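Local structure of hemolysin (Streptococcus suis, 3HVN) at residues A[317-322]-A[339-344]; A[220-225]-A[279-284]; A[36-41]-A[240-245]. The protein probably lyses host cells by binding membrane cholesterol, changing conformation and assembling into oligomeric pores that span the membrane. The protein carries 1 engineered substitution. All blocks are in the same frame, centred on the assembly; numbering follows the deposited sequence.

Contact 1 of 3, residues A[317-322]-A[339-344]; sequences TSFSAY and IETLKK
Strand 318-324 and strand 333-338 form an antiparallel hairpin in the central sheet of the cholesterol-dependent cytolysin fold, and helix 339-350 leaves the second strand to pack back over the first. The axes of the strand and helix segments approach to 7.7 Å, and the helix runs obliquely along the strand. Phe319 carries the packing. Its CB faces the helix near Leu342 CD2, and chi1 of 88° turns CG into the cramped slot flanked by the residue's own N and C. From CG onward the ring lies against Leu342: CD1 and CE1 meet Leu342 CD1, CD2 lies 3.5 Å from Leu342 CB, CE2 faces the backbone N of Leu342, and CZ at the tip reaches Leu342 CA. The contact is a CH-pi one over the ring face, with Leu342 CB 3.4 Å from the Phe319 centroid and only 10° off the ring normal. Thr341 CB comes near the ring plane at CE2, while Ala321 CB lies in plane at the edge. Ile280 of strand 276-284 touches both Phe319 and Leu342, and Ile299 also meets Leu342, which places the pair in a buried layer between sheet and helices. A bound hexafluoropropanol lies about 7 Å from the side chain of Thr341. In relatives, the short strand before this helix is thought to move off its neighbour during oligomerisation. Where the helix begins, Ile339 N gives a weak bond to Thr317 O, 2.8 Å long with an N-H...O angle of 127°.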
ATOM      1  N   THR A 317     -12.782   8.035  -3.193  1.00150.75           N
ATOM      2  CA  THR A 317     -11.354   8.141  -2.905  1.00151.21           C
ATOM      3  C   THR A 317     -10.959   9.535  -2.431  1.00133.99           C
ATOM      4  O   THR A 317     -10.756  10.451  -3.241  1.00138.85           O
ATOM      5  CB  THR A 317     -10.490   7.766  -4.125  1.00175.80           C
ATOM      6  OG1 THR A 317     -11.214   8.048  -5.327  1.00190.22           O
ATOM      7  CG2 THR A 317     -10.134   6.291  -4.100  1.00172.28           C
ATOM      8  N   SER A 318     -10.845   9.686  -1.114  1.00116.64           N
ATOM      9  CA  SER A 318     -10.387  10.942  -0.533  1.00104.33           C
ATOM     10  C   SER A 318      -8.908  10.828  -0.193  1.00108.02           C
ATOM     11  O   SER A 318      -8.495   9.908   0.512  1.00115.27           O
ATOM     12  CB  SER A 318     -11.210  11.302   0.707  1.00 91.85           C
ATOM     13  OG  SER A 318     -11.459  10.161   1.508  1.00 90.19           O
ATOM     14  N   PHE A 319      -8.109  11.760  -0.703  1.00 92.16           N
ATOM     15  CA  PHE A 319      -6.661  11.644  -0.586  1.00 82.52           C
ATOM     16  C   PHE A 319      -6.022  12.820   0.144  1.00 84.56           C
ATOM     17  O   PHE A 319      -6.645  13.863   0.342  1.00 90.25           O
ATOM     18  CB  PHE A 319      -6.028  11.506  -1.971  1.00 76.22           C
ATOM     19  CG  PHE A 319      -5.710  12.820  -2.624  1.00 72.07           C
ATOM     20  CD1 PHE A 319      -4.412  13.303  -2.642  1.00 79.13           C
ATOM     21  CD2 PHE A 319      -6.709  13.578  -3.212  1.00 86.30           C
ATOM     22  CE1 PHE A 319      -4.114  14.513  -3.239  1.00 90.02           C
ATOM     23  CE2 PHE A 319      -6.418  14.790  -3.811  1.00 93.52           C
ATOM     24  CZ  PHE A 319      -5.119  15.257  -3.824  1.00 95.25           C
ATOM     25  N   SER A 320      -4.768  12.632   0.537  1.00 71.04           N
ATOM     26  CA  SER A 320      -3.961  13.697   1.118  1.00 71.68           C
ATOM     27  C   SER A 320      -2.498  13.431   0.789  1.00 77.66           C
ATOM     28  O   SER A 320      -1.944  12.400   1.175  1.00 99.69           O
ATOM     29  CB  SER A 320      -4.167  13.776   2.630  1.00 70.78           C
ATOM     30  OG  SER A 320      -3.675  12.615   3.273  1.00 98.67           O
ATOM     31  N   ALA A 321      -1.874  14.358   0.071  1.00 73.69           N
ATOM     32  CA  ALA A 321      -0.525  14.141  -0.435  1.00 71.91           C
ATOM     33  C   ALA A 321       0.502  15.134   0.103  1.00 75.85           C
ATOM     34  O   ALA A 321       0.237  16.334   0.204  1.00 93.85           O
ATOM     35  CB  ALA A 321      -0.525  14.151  -1.959  1.00 65.67           C
ATOM     36  N   TYR A 322       1.674  14.610   0.446  1.00 88.44           N
ATOM     37  CA  TYR A 322       2.817  15.425   0.834  1.00 83.76           C
ATOM     38  C   TYR A 322       3.843  15.370  -0.290  1.00 81.12           C
ATOM     39  O   TYR A 322       4.446  14.324  -0.540  1.00 76.65           O
ATOM     40  CB  TYR A 322       3.428  14.896   2.133  1.00 81.77           C
ATOM     41  CG  TYR A 322       4.676  15.624   2.579  1.00 87.77           C
ATOM     42  CD1 TYR A 322       5.923  15.280   2.074  1.00101.38           C
ATOM     43  CD2 TYR A 322       4.609  16.650   3.513  1.00 85.08           C
ATOM     44  CE1 TYR A 322       7.067  15.941   2.481  1.00108.15           C
ATOM     45  CE2 TYR A 322       5.747  17.316   3.926  1.00 94.37           C
ATOM     46  CZ  TYR A 322       6.973  16.958   3.408  1.00108.68           C
ATOM     47  OH  TYR A 322       8.109  17.618   3.817  1.00118.64           O
ATOM     48  N   ILE A 339     -10.177  12.252  -5.317  1.00135.20           N
ATOM     49  CA  ILE A 339      -9.603  11.474  -6.413  1.00131.46           C
ATOM     50  C   ILE A 339      -9.185  12.326  -7.615  1.00115.80           C
ATOM     51  O   ILE A 339      -8.011  12.345  -7.991  1.00 92.81           O
ATOM     52  CB  ILE A 339     -10.582  10.388  -6.892  1.00132.91           C
ATOM     53  CG1 ILE A 339     -10.075   9.741  -8.183  1.00137.32           C
ATOM     54  CG2 ILE A 339     -11.979  10.968  -7.085  1.00115.18           C
ATOM     55  CD1 ILE A 339      -8.775   8.979  -8.017  1.00136.47           C
ATOM     56  N   GLU A 340     -10.143  13.023  -8.220  1.00136.37           N
ATOM     57  CA  GLU A 340      -9.859  13.842  -9.397  1.00146.26           C
ATOM     58  C   GLU A 340      -8.731  14.824  -9.109  1.00131.31           C
ATOM     59  O   GLU A 340      -7.759  14.917  -9.867  1.00119.28           O
ATOM     60  CB  GLU A 340     -11.106  14.607  -9.849  1.00158.99           C
ATOM     61  CG  GLU A 340     -12.369  13.770  -9.946  1.00177.80           C
ATOM     62  CD  GLU A 340     -13.091  13.651  -8.618  1.00192.84           C
ATOM     63  OE1 GLU A 340     -12.665  14.312  -7.647  1.00192.47           O
ATOM     64  OE2 GLU A 340     -14.085  12.899  -8.546  1.00202.34           O
ATOM     65  N   THR A 341      -8.874  15.560  -8.011  1.00124.10           N
ATOM     66  CA  THR A 341      -7.852  16.503  -7.580  1.00117.80           C
ATOM     67  C   THR A 341      -6.494  15.810  -7.530  1.00114.46           C
ATOM     68  O   THR A 341      -5.474  16.391  -7.909  1.00106.85           O
ATOM     69  CB  THR A 341      -8.176  17.091  -6.194  1.00114.97           C
ATOM     70  OG1 THR A 341      -9.515  17.601  -6.190  1.00 96.45           O
ATOM     71  CG2 THR A 341      -7.215  18.217  -5.861  1.00113.30           C
ATOM     72  N   LEU A 342      -6.490  14.564  -7.066  1.00122.07           N
ATOM     73  CA  LEU A 342      -5.263  13.774  -7.035  1.00122.06           C
ATOM     74  C   LEU A 342      -4.746  13.495  -8.447  1.00117.75           C
ATOM     75  O   LEU A 342      -3.566  13.714  -8.744  1.00 81.55           O
ATOM     76  CB  LEU A 342      -5.476  12.461  -6.279  1.00115.02           C
ATOM     77  CG  LEU A 342      -4.268  11.520  -6.228  1.00 99.84           C
ATOM     78  CD1 LEU A 342      -3.013  12.242  -5.748  1.00100.59           C
ATOM     79  CD2 LEU A 342      -4.559  10.312  -5.353  1.00 89.74           C
ATOM     80  N   LYS A 343      -5.631  13.010  -9.312  1.00140.22           N
ATOM     81  CA  LYS A 343      -5.273  12.759 -10.703  1.00154.37           C
ATOM     82  C   LYS A 343      -4.626  14.000 -11.311  1.00141.49           C
ATOM     83  O   LYS A 343      -3.449  13.991 -11.697  1.00136.97           O
ATOM     84  CB  LYS A 343      -6.511  12.378 -11.516  1.00182.94           C
ATOM     85  CG  LYS A 343      -7.219  11.116 -11.055  1.00193.56           C
ATOM     86  CD  LYS A 343      -8.511  10.924 -11.831  1.00196.15           C
ATOM     87  CE  LYS A 343      -9.170   9.607 -11.483  1.00195.93           C
ATOM     88  NZ  LYS A 343     -10.499   9.467 -12.134  1.00194.42           N
ATOM     89  N   LYS A 344      -5.408  15.073 -11.384  1.00136.91           N
ATOM     90  CA  LYS A 344      -4.937  16.324 -11.960  1.00149.40           C
ATOM     91  C   LYS A 344      -3.710  16.857 -11.226  1.00141.14           C
ATOM     92  O   LYS A 344      -2.905  17.580 -11.803  1.00151.24           O
ATOM     93  CB  LYS A 344      -6.055  17.369 -11.960  1.00169.71           C
ATOM     94  CG  LYS A 344      -7.235  17.007 -12.850  1.00174.24           C
ATOM     95  CD  LYS A 344      -8.228  18.153 -12.940  1.00168.17           C
ATOM     96  CE  LYS A 344      -9.367  17.816 -13.886  1.00171.31           C
ATOM     97  NZ  LYS A 344     -10.321  18.947 -14.047  1.00178.84           N
TER

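Contact 2 of 3, residues A[220-225]-A[279-284]; sequences KQVQIV and FIKLET
Six backbone hydrogen bonds join 220-225 to 279-284 as a regular antiparallel ladder. They come in reciprocal couples: Gln221 with Thr284, Gln223 with Leu282, and Val225 with Ile280, each of these being a hydrogen-bonded pair. The straightest is Ile280 N to Val225 O, 2.8 Å with an N-H...O angle of 173°. In its partner bond, the N-H of Val225 meets Ile280 O nearly along the C=O axis. Val222 with Glu283 and Ile224 with Lys281 are the non-hydrogen-bonded pairs between them, and the strand directions differ by 164°. Charged groups add less. Lys281 NZ and Glu283 OE2, on the same strand, form a long salt bridge of 3.9 Å; Lys220 NZ stays 4.1 Å from Glu283 OE1, an electrostatic neighbour at most, and the Lys220 chain crosses that of Glu283 obliquely, CD being its nearest atom to OE1 (3.6 Å). Lys281, bent at chi2 and chi3, lays its aliphatic chain across Val222 at about a right angle, CD 3.3 Å from Val222 CG2, while its CG meets Ile224 CD1 at 3.9 Å. Ile224 and Lys281 belong to the sheet face covered by helix 201-208, through Phe201 and Leu208 respectively. Gln223, Leu282 and Thr284 point to the opposite face, under helix 291-300, where Phe295 touches Gln223 and Thr284 and Ile299 meets Leu282. In relatives, helical bundles of this domain unfold into membrane-spanning hairpins. Outward in the sheet, Ile224 pairs by its backbone with Thr185 of strand 179-186, and on the far side Lys281 pairs with Ser320 of strand 318-324.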
ATOM      1  N   LYS A 220     -12.900   2.402   7.458  1.00116.63           N
ATOM      2  CA  LYS A 220     -12.241   2.931   6.272  1.00126.18           C
ATOM      3  C   LYS A 220     -11.100   2.028   5.823  1.00123.05           C
ATOM      4  O   LYS A 220     -10.583   1.227   6.601  1.00129.49           O
ATOM      5  CB  LYS A 220     -11.698   4.334   6.550  1.00130.51           C
ATOM      6  CG  LYS A 220     -12.759   5.419   6.652  1.00135.22           C
ATOM      7  CD  LYS A 220     -13.156   5.934   5.279  1.00138.72           C
ATOM      8  CE  LYS A 220     -13.992   7.199   5.388  1.00133.85           C
ATOM      9  NZ  LYS A 220     -14.212   7.836   4.060  1.00127.22           N
ATOM     10  N   GLN A 221     -10.713   2.164   4.560  1.00118.98           N
ATOM     11  CA  GLN A 221      -9.541   1.473   4.039  1.00106.83           C
ATOM     12  C   GLN A 221      -8.615   2.485   3.372  1.00103.38           C
ATOM     13  O   GLN A 221      -9.046   3.272   2.523  1.00122.87           O
ATOM     14  CB  GLN A 221      -9.945   0.370   3.060  1.00114.04           C
ATOM     15  CG  GLN A 221      -8.831  -0.621   2.758  1.00120.03           C
ATOM     16  CD  GLN A 221      -9.348  -1.933   2.199  1.00115.74           C
ATOM     17  OE1 GLN A 221     -10.556  -2.134   2.074  1.00103.77           O
ATOM     18  NE2 GLN A 221      -8.433  -2.835   1.864  1.00107.05           N
ATOM     19  N   VAL A 222      -7.346   2.469   3.771  1.00 85.02           N
ATOM     20  CA  VAL A 222      -6.388   3.459   3.295  1.00 95.08           C
ATOM     21  C   VAL A 222      -5.076   2.849   2.807  1.00 97.02           C
ATOM     22  O   VAL A 222      -4.500   1.968   3.448  1.00 87.45           O
ATOM     23  CB  VAL A 222      -6.074   4.511   4.380  1.00 90.91           C
ATOM     24  CG1 VAL A 222      -5.633   3.833   5.662  1.00 94.13           C
ATOM     25  CG2 VAL A 222      -5.004   5.469   3.893  1.00 79.09           C
ATOM     26  N   GLN A 223      -4.615   3.339   1.660  1.00 87.58           N
ATOM     27  CA  GLN A 223      -3.342   2.926   1.093  1.00 77.70           C
ATOM     28  C   GLN A 223      -2.392   4.111   0.996  1.00 76.66           C
ATOM     29  O   GLN A 223      -2.792   5.218   0.621  1.00109.77           O
ATOM     30  CB  GLN A 223      -3.550   2.312  -0.292  1.00 94.34           C
ATOM     31  CG  GLN A 223      -2.298   2.276  -1.154  1.00108.34           C
ATOM     32  CD  GLN A 223      -2.531   1.595  -2.487  1.00114.26           C
ATOM     33  OE1 GLN A 223      -3.065   0.487  -2.546  1.00119.93           O
ATOM     34  NE2 GLN A 223      -2.127   2.252  -3.567  1.00105.10           N
ATOM     35  N   ILE A 224      -1.133   3.876   1.348  1.00 68.39           N
ATOM     36  CA  ILE A 224      -0.095   4.885   1.208  1.00 79.72           C
ATOM     37  C   ILE A 224       0.773   4.574  -0.004  1.00 83.84           C
ATOM     38  O   ILE A 224       1.161   3.422  -0.229  1.00 93.56           O
ATOM     39  CB  ILE A 224       0.792   4.979   2.463  1.00 75.30           C
ATOM     40  CG1 ILE A 224       0.117   5.838   3.536  1.00 81.92           C
ATOM     41  CG2 ILE A 224       2.141   5.574   2.106  1.00 58.73           C
ATOM     42  CD1 ILE A 224      -1.192   5.281   4.047  1.00 93.42           C
ATOM     43  N   VAL A 225       1.068   5.607  -0.784  1.00 83.93           N
ATOM     44  CA  VAL A 225       1.860   5.451  -1.994  1.00 75.11           C
ATOM     45  C   VAL A 225       3.002   6.455  -2.059  1.00 75.77           C
ATOM     46  O   VAL A 225       2.779   7.664  -2.125  1.00 97.94           O
ATOM     47  CB  VAL A 225       0.994   5.619  -3.255  1.00 78.30           C
ATOM     48  CG1 VAL A 225       1.875   5.734  -4.487  1.00 86.14           C
ATOM     49  CG2 VAL A 225       0.020   4.462  -3.388  1.00 81.64           C
ATOM     50  N   PHE A 279       4.523  11.686  -1.481  1.00 80.42           N
ATOM     51  CA  PHE A 279       3.942  10.690  -0.588  1.00 75.52           C
ATOM     52  C   PHE A 279       2.438  10.900  -0.462  1.00 84.74           C
ATOM     53  O   PHE A 279       1.986  11.840   0.190  1.00 91.50           O
ATOM     54  CB  PHE A 279       4.611  10.742   0.786  1.00 80.98           C
ATOM     55  CG  PHE A 279       6.034  10.264   0.781  1.00100.33           C
ATOM     56  CD1 PHE A 279       7.056  11.098   0.359  1.00100.74           C
ATOM     57  CD2 PHE A 279       6.350   8.979   1.190  1.00 99.56           C
ATOM     58  CE1 PHE A 279       8.365  10.661   0.349  1.00 99.48           C
ATOM     59  CE2 PHE A 279       7.659   8.537   1.184  1.00100.43           C
ATOM     60  CZ  PHE A 279       8.667   9.379   0.761  1.00 99.09           C
ATOM     61  N   ILE A 280       1.667  10.017  -1.089  1.00 87.83           N
ATOM     62  CA  ILE A 280       0.220  10.187  -1.159  1.00 83.22           C
ATOM     63  C   ILE A 280      -0.527   9.215  -0.252  1.00 91.48           C
ATOM     64  O   ILE A 280      -0.196   8.032  -0.181  1.00 98.61           O
ATOM     65  CB  ILE A 280      -0.290  10.013  -2.601  1.00 80.79           C
ATOM     66  CG1 ILE A 280       0.709  10.604  -3.596  1.00 76.80           C
ATOM     67  CG2 ILE A 280      -1.660  10.654  -2.760  1.00104.26           C
ATOM     68  CD1 ILE A 280       0.305  10.426  -5.042  1.00 83.55           C
ATOM     69  N   LYS A 281      -1.541   9.729   0.438  1.00 79.23           N
ATOM     70  CA  LYS A 281      -2.395   8.906   1.286  1.00 67.77           C
ATOM     71  C   LYS A 281      -3.792   8.824   0.683  1.00 72.96           C
ATOM     72  O   LYS A 281      -4.453   9.847   0.492  1.00 92.58           O
ATOM     73  CB  LYS A 281      -2.455   9.481   2.704  1.00 73.25           C
ATOM     74  CG  LYS A 281      -3.188   8.606   3.714  1.00 78.16           C
ATOM     75  CD  LYS A 281      -4.699   8.784   3.633  1.00 74.22           C
ATOM     76  CE  LYS A 281      -5.125  10.157   4.119  1.00 78.24           C
ATOM     77  NZ  LYS A 281      -6.600  10.338   4.051  1.00110.24           N
ATOM     78  N   LEU A 282      -4.238   7.607   0.385  1.00 70.47           N
ATOM     79  CA  LEU A 282      -5.546   7.406  -0.233  1.00 81.49           C
ATOM     80  C   LEU A 282      -6.501   6.664   0.694  1.00101.44           C
ATOM     81  O   LEU A 282      -6.272   5.503   1.028  1.00 94.32           O
ATOM     82  CB  LEU A 282      -5.408   6.629  -1.545  1.00 66.94           C
ATOM     83  CG  LEU A 282      -4.808   7.347  -2.755  1.00 80.06           C
ATOM     84  CD1 LEU A 282      -3.337   7.659  -2.533  1.00 85.68           C
ATOM     85  CD2 LEU A 282      -4.991   6.501  -4.004  1.00 82.58           C
ATOM     86  N   GLU A 283      -7.577   7.330   1.104  1.00104.58           N
ATOM     87  CA  GLU A 283      -8.583   6.678   1.934  1.00107.59           C
ATOM     88  C   GLU A 283      -9.917   6.522   1.209  1.00109.00           C
ATOM     89  O   GLU A 283     -10.352   7.414   0.464  1.00116.13           O
ATOM     90  CB  GLU A 283      -8.774   7.416   3.264  1.00123.20           C
ATOM     91  CG  GLU A 283      -9.486   8.749   3.149  1.00140.23           C
ATOM     92  CD  GLU A 283     -10.138   9.172   4.451  1.00145.35           C
ATOM     93  OE1 GLU A 283     -10.379   8.296   5.308  1.00131.91           O
ATOM     94  OE2 GLU A 283     -10.416  10.379   4.614  1.00156.92           O
ATOM     95  N   THR A 284     -10.551   5.372   1.432  1.00106.13           N
ATOM     96  CA  THR A 284     -11.841   5.062   0.825  1.00119.00           C
ATOM     97  C   THR A 284     -12.668   4.170   1.746  1.00110.44           C
ATOM     98  O   THR A 284     -12.128   3.296   2.425  1.00 85.71           O
ATOM     99  CB  THR A 284     -11.667   4.355  -0.532  1.00121.04           C
ATOM    100  OG1 THR A 284     -10.869   5.169  -1.399  1.00128.58           O
ATOM    101  CG2 THR A 284     -13.019   4.103  -1.182  1.00120.79           C
TER

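Contact 3 of 3, residues A[36-41]-A[240-245]; sequences DINQYF and ESPSKL
Asn38 OD1 is the polar atom held across this contact, and one bond grips it: a weak one from Ser243 N, 3.2 Å long with an N-H...O angle of 132°. It joins two short helices, 37-43 at the start of the modelled chain and 242-245, far from the centre of the elongated cytolysin rod. Ser243 N lies in the first turn of the second helix, just after Pro242, whose ring nitrogen has no hydrogen to give. Asn38 reaches it with CG anti to the carbonyl carbon (chi1 -64°), bringing its amide over the helix start so that ND2 packs 3.5 Å from Ser241 CB. Ser241 stands at the N-cap position but does not cap with its side chain; its OG turns back to Glu240 O at 2.7 Å, approaching from above the carbonyl plane. Its own O accepts the N-H of Leu245, which closes the turn. Beside the polar pair, Pro242 lies over one face of Phe41, a CH-pi contact with CB 3.9 Å from the ring centroid and displaced toward the rim. Val368 touches both Phe41 and Leu245, so a loop from later in the chain joins the two helices on their apolar side. Ile37 CG2 lies in plane at the Phe41 ring edge and meets Pro242 CB at 4.3 Å.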
ATOM      1  N   ASP A  36      50.011   4.109   7.312  1.00160.77           N
ATOM      2  CA  ASP A  36      49.119   4.116   6.158  1.00156.52           C
ATOM      3  C   ASP A  36      47.666   3.964   6.596  1.00157.33           C
ATOM      4  O   ASP A  36      47.358   3.198   7.509  1.00161.20           O
ATOM      5  CB  ASP A  36      49.500   3.003   5.181  1.00147.98           C
ATOM      6  CG  ASP A  36      48.807   3.141   3.838  1.00141.53           C
ATOM      7  OD1 ASP A  36      48.168   4.188   3.599  1.00148.02           O
ATOM      8  OD2 ASP A  36      48.903   2.202   3.020  1.00120.47           O
ATOM      9  N   ILE A  37      46.776   4.699   5.936  1.00153.72           N
ATOM     10  CA  ILE A  37      45.356   4.687   6.273  1.00156.69           C
ATOM     11  C   ILE A  37      44.668   3.410   5.790  1.00154.87           C
ATOM     12  O   ILE A  37      43.911   2.777   6.533  1.00156.72           O
ATOM     13  CB  ILE A  37      44.632   5.915   5.682  1.00155.47           C
ATOM     14  CG1 ILE A  37      44.936   7.168   6.508  1.00155.17           C
ATOM     15  CG2 ILE A  37      43.136   5.680   5.632  1.00152.44           C
ATOM     16  CD1 ILE A  37      46.360   7.662   6.382  1.00161.72           C
ATOM     17  N   ASN A  38      44.937   3.039   4.542  1.00151.85           N
ATOM     18  CA  ASN A  38      44.351   1.842   3.952  1.00153.53           C
ATOM     19  C   ASN A  38      44.539   0.617   4.838  1.00161.65           C
ATOM     20  O   ASN A  38      43.642  -0.216   4.958  1.00167.55           O
ATOM     21  CB  ASN A  38      44.938   1.581   2.563  1.00152.81           C
ATOM     22  CG  ASN A  38      44.595   2.675   1.570  1.00159.10           C
ATOM     23  OD1 ASN A  38      44.119   3.745   1.947  1.00163.64           O
ATOM     24  ND2 ASN A  38      44.836   2.409   0.292  1.00158.76           N
ATOM     25  N   GLN A  39      45.709   0.516   5.459  1.00169.95           N
ATOM     26  CA  GLN A  39      46.005  -0.589   6.361  1.00181.55           C
ATOM     27  C   GLN A  39      45.058  -0.575   7.557  1.00184.61           C
ATOM     28  O   GLN A  39      44.509  -1.609   7.940  1.00186.34           O
ATOM     29  CB  GLN A  39      47.458  -0.514   6.832  1.00184.43           C
ATOM     30  CG  GLN A  39      48.473  -0.620   5.704  1.00185.73           C
ATOM     31  CD  GLN A  39      49.872  -0.234   6.139  1.00195.58           C
ATOM     32  OE1 GLN A  39      50.062   0.370   7.195  1.00198.46           O
ATOM     33  NE2 GLN A  39      50.861  -0.577   5.322  1.00201.41           N
ATOM     34  N   TYR A  40      44.868   0.604   8.140  1.00186.79           N
ATOM     35  CA  TYR A  40      43.947   0.760   9.259  1.00195.07           C
ATOM     36  C   TYR A  40      42.520   0.444   8.828  1.00197.11           C
ATOM     37  O   TYR A  40      41.768  -0.199   9.563  1.00199.96           O
ATOM     38  CB  TYR A  40      44.028   2.173   9.839  1.00200.40           C
ATOM     39  CG  TYR A  40      43.040   2.431  10.955  1.00204.93           C
ATOM     40  CD1 TYR A  40      43.176   1.804  12.186  1.00207.61           C
ATOM     41  CD2 TYR A  40      41.973   3.302  10.777  1.00203.67           C
ATOM     42  CE1 TYR A  40      42.276   2.036  13.210  1.00209.63           C
ATOM     43  CE2 TYR A  40      41.069   3.541  11.795  1.00205.68           C
ATOM     44  CZ  TYR A  40      41.225   2.905  13.009  1.00207.48           C
ATOM     45  OH  TYR A  40      40.326   3.140  14.024  1.00200.76           O
ATOM     46  N   PHE A  41      42.147   0.895   7.634  1.00189.61           N
ATOM     47  CA  PHE A  41      40.831   0.570   7.092  1.00180.07           C
ATOM     48  C   PHE A  41      40.666  -0.936   6.921  1.00179.91           C
ATOM     49  O   PHE A  41      39.604  -1.490   7.206  1.00183.77           O
ATOM     50  CB  PHE A  41      40.584   1.291   5.767  1.00168.86           C
ATOM     51  CG  PHE A  41      39.843   2.587   5.914  1.00170.08           C
ATOM     52  CD1 PHE A  41      38.466   2.598   6.062  1.00173.99           C
ATOM     53  CD2 PHE A  41      40.519   3.793   5.905  1.00171.52           C
ATOM     54  CE1 PHE A  41      37.779   3.789   6.200  1.00174.25           C
ATOM     55  CE2 PHE A  41      39.838   4.988   6.042  1.00169.37           C
ATOM     56  CZ  PHE A  41      38.466   4.985   6.190  1.00170.31           C
ATOM     57  N   GLU A 240      38.886   4.061  -5.491  1.00152.75           N
ATOM     58  CA  GLU A 240      39.775   2.912  -5.584  1.00153.06           C
ATOM     59  C   GLU A 240      40.393   2.616  -4.223  1.00139.00           C
ATOM     60  O   GLU A 240      40.741   1.475  -3.921  1.00129.93           O
ATOM     61  CB  GLU A 240      40.877   3.175  -6.611  1.00165.59           C
ATOM     62  CG  GLU A 240      40.362   3.536  -7.995  1.00175.77           C
ATOM     63  CD  GLU A 240      41.459   4.043  -8.910  1.00189.71           C
ATOM     64  OE1 GLU A 240      42.595   4.237  -8.426  1.00198.20           O
ATOM     65  OE2 GLU A 240      41.187   4.249 -10.111  1.00191.99           O
ATOM     66  N   SER A 241      40.522   3.656  -3.404  1.00137.58           N
ATOM     67  CA  SER A 241      41.110   3.517  -2.077  1.00138.67           C
ATOM     68  C   SER A 241      40.651   4.628  -1.136  1.00137.14           C
ATOM     69  O   SER A 241      40.399   5.757  -1.568  1.00146.29           O
ATOM     70  CB  SER A 241      42.638   3.513  -2.168  1.00145.51           C
ATOM     71  OG  SER A 241      43.102   2.436  -2.962  1.00150.25           O
ATOM     72  N   PRO A 242      40.536   4.303   0.160  1.00126.35           N
ATOM     73  CA  PRO A 242      40.214   5.304   1.183  1.00131.51           C
ATOM     74  C   PRO A 242      41.174   6.483   1.088  1.00131.11           C
ATOM     75  O   PRO A 242      40.782   7.625   1.326  1.00117.66           O
ATOM     76  CB  PRO A 242      40.438   4.543   2.491  1.00123.73           C
ATOM     77  CG  PRO A 242      40.189   3.117   2.138  1.00107.79           C
ATOM     78  CD  PRO A 242      40.687   2.954   0.731  1.00109.26           C
ATOM     79  N   SER A 243      42.425   6.196   0.740  1.00141.49           N
ATOM     80  CA  SER A 243      43.417   7.237   0.516  1.00165.51           C
ATOM     81  C   SER A 243      42.987   8.119  -0.648  1.00172.70           C
ATOM     82  O   SER A 243      43.074   9.345  -0.577  1.00184.02           O
ATOM     83  CB  SER A 243      44.788   6.619   0.234  1.00189.75           C
ATOM     84  OG  SER A 243      44.741   5.771  -0.900  1.00194.16           O
ATOM     85  N   LYS A 244      42.523   7.487  -1.721  1.00165.41           N
ATOM     86  CA  LYS A 244      41.994   8.215  -2.867  1.00161.40           C
ATOM     87  C   LYS A 244      40.796   9.053  -2.442  1.00155.23           C
ATOM     88  O   LYS A 244      40.569  10.143  -2.968  1.00145.79           O
ATOM     89  CB  LYS A 244      41.585   7.252  -3.983  1.00157.20           C
ATOM     90  CG  LYS A 244      40.878   7.928  -5.149  1.00165.65           C
ATOM     91  CD  LYS A 244      40.194   6.916  -6.051  1.00170.79           C
ATOM     92  CE  LYS A 244      39.345   7.607  -7.107  1.00174.38           C
ATOM     93  NZ  LYS A 244      38.555   6.636  -7.913  1.00175.42           N
ATOM     94  N   LEU A 245      40.030   8.536  -1.486  1.00158.14           N
ATOM     95  CA  LEU A 245      38.869   9.258  -0.973  1.00157.66           C
ATOM     96  C   LEU A 245      39.289  10.498  -0.184  1.00167.26           C
ATOM     97  O   LEU A 245      38.980  11.627  -0.572  1.00173.94           O
ATOM     98  CB  LEU A 245      38.006   8.342  -0.104  1.00151.04           C
ATOM     99  CG  LEU A 245      36.656   8.914   0.333  1.00147.08           C
ATOM    100  CD1 LEU A 245      35.841   9.343  -0.877  1.00146.18           C
ATOM    101  CD2 LEU A 245      35.887   7.904   1.169  1.00145.57           C
TER

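Contact 3 opens at the first modelled residues, 36-41, and closes a loop of 198 intervening residues at 240-245. Strand 221-236 lies within that loop, and because its segment 220-225 pairs with 279-284 beyond it, contacts 3 and 2 cross. Contact 1 follows in series, beginning at 317-322 after contact 2 has closed and closing on the helix start at 339-344 after 16 intervening residues. Contacts 1 and 2 share one sheet, their centres 10 Å apart: strands 276-284 and 318-324 are neighbours, with a probable bond from Tyr322 N to Phe279 O, 2.8 Å. Contact 3 is remote, its centre about 47 Å from that of contact 2, and ties the N-terminal helix to the chain beyond strand 221-236.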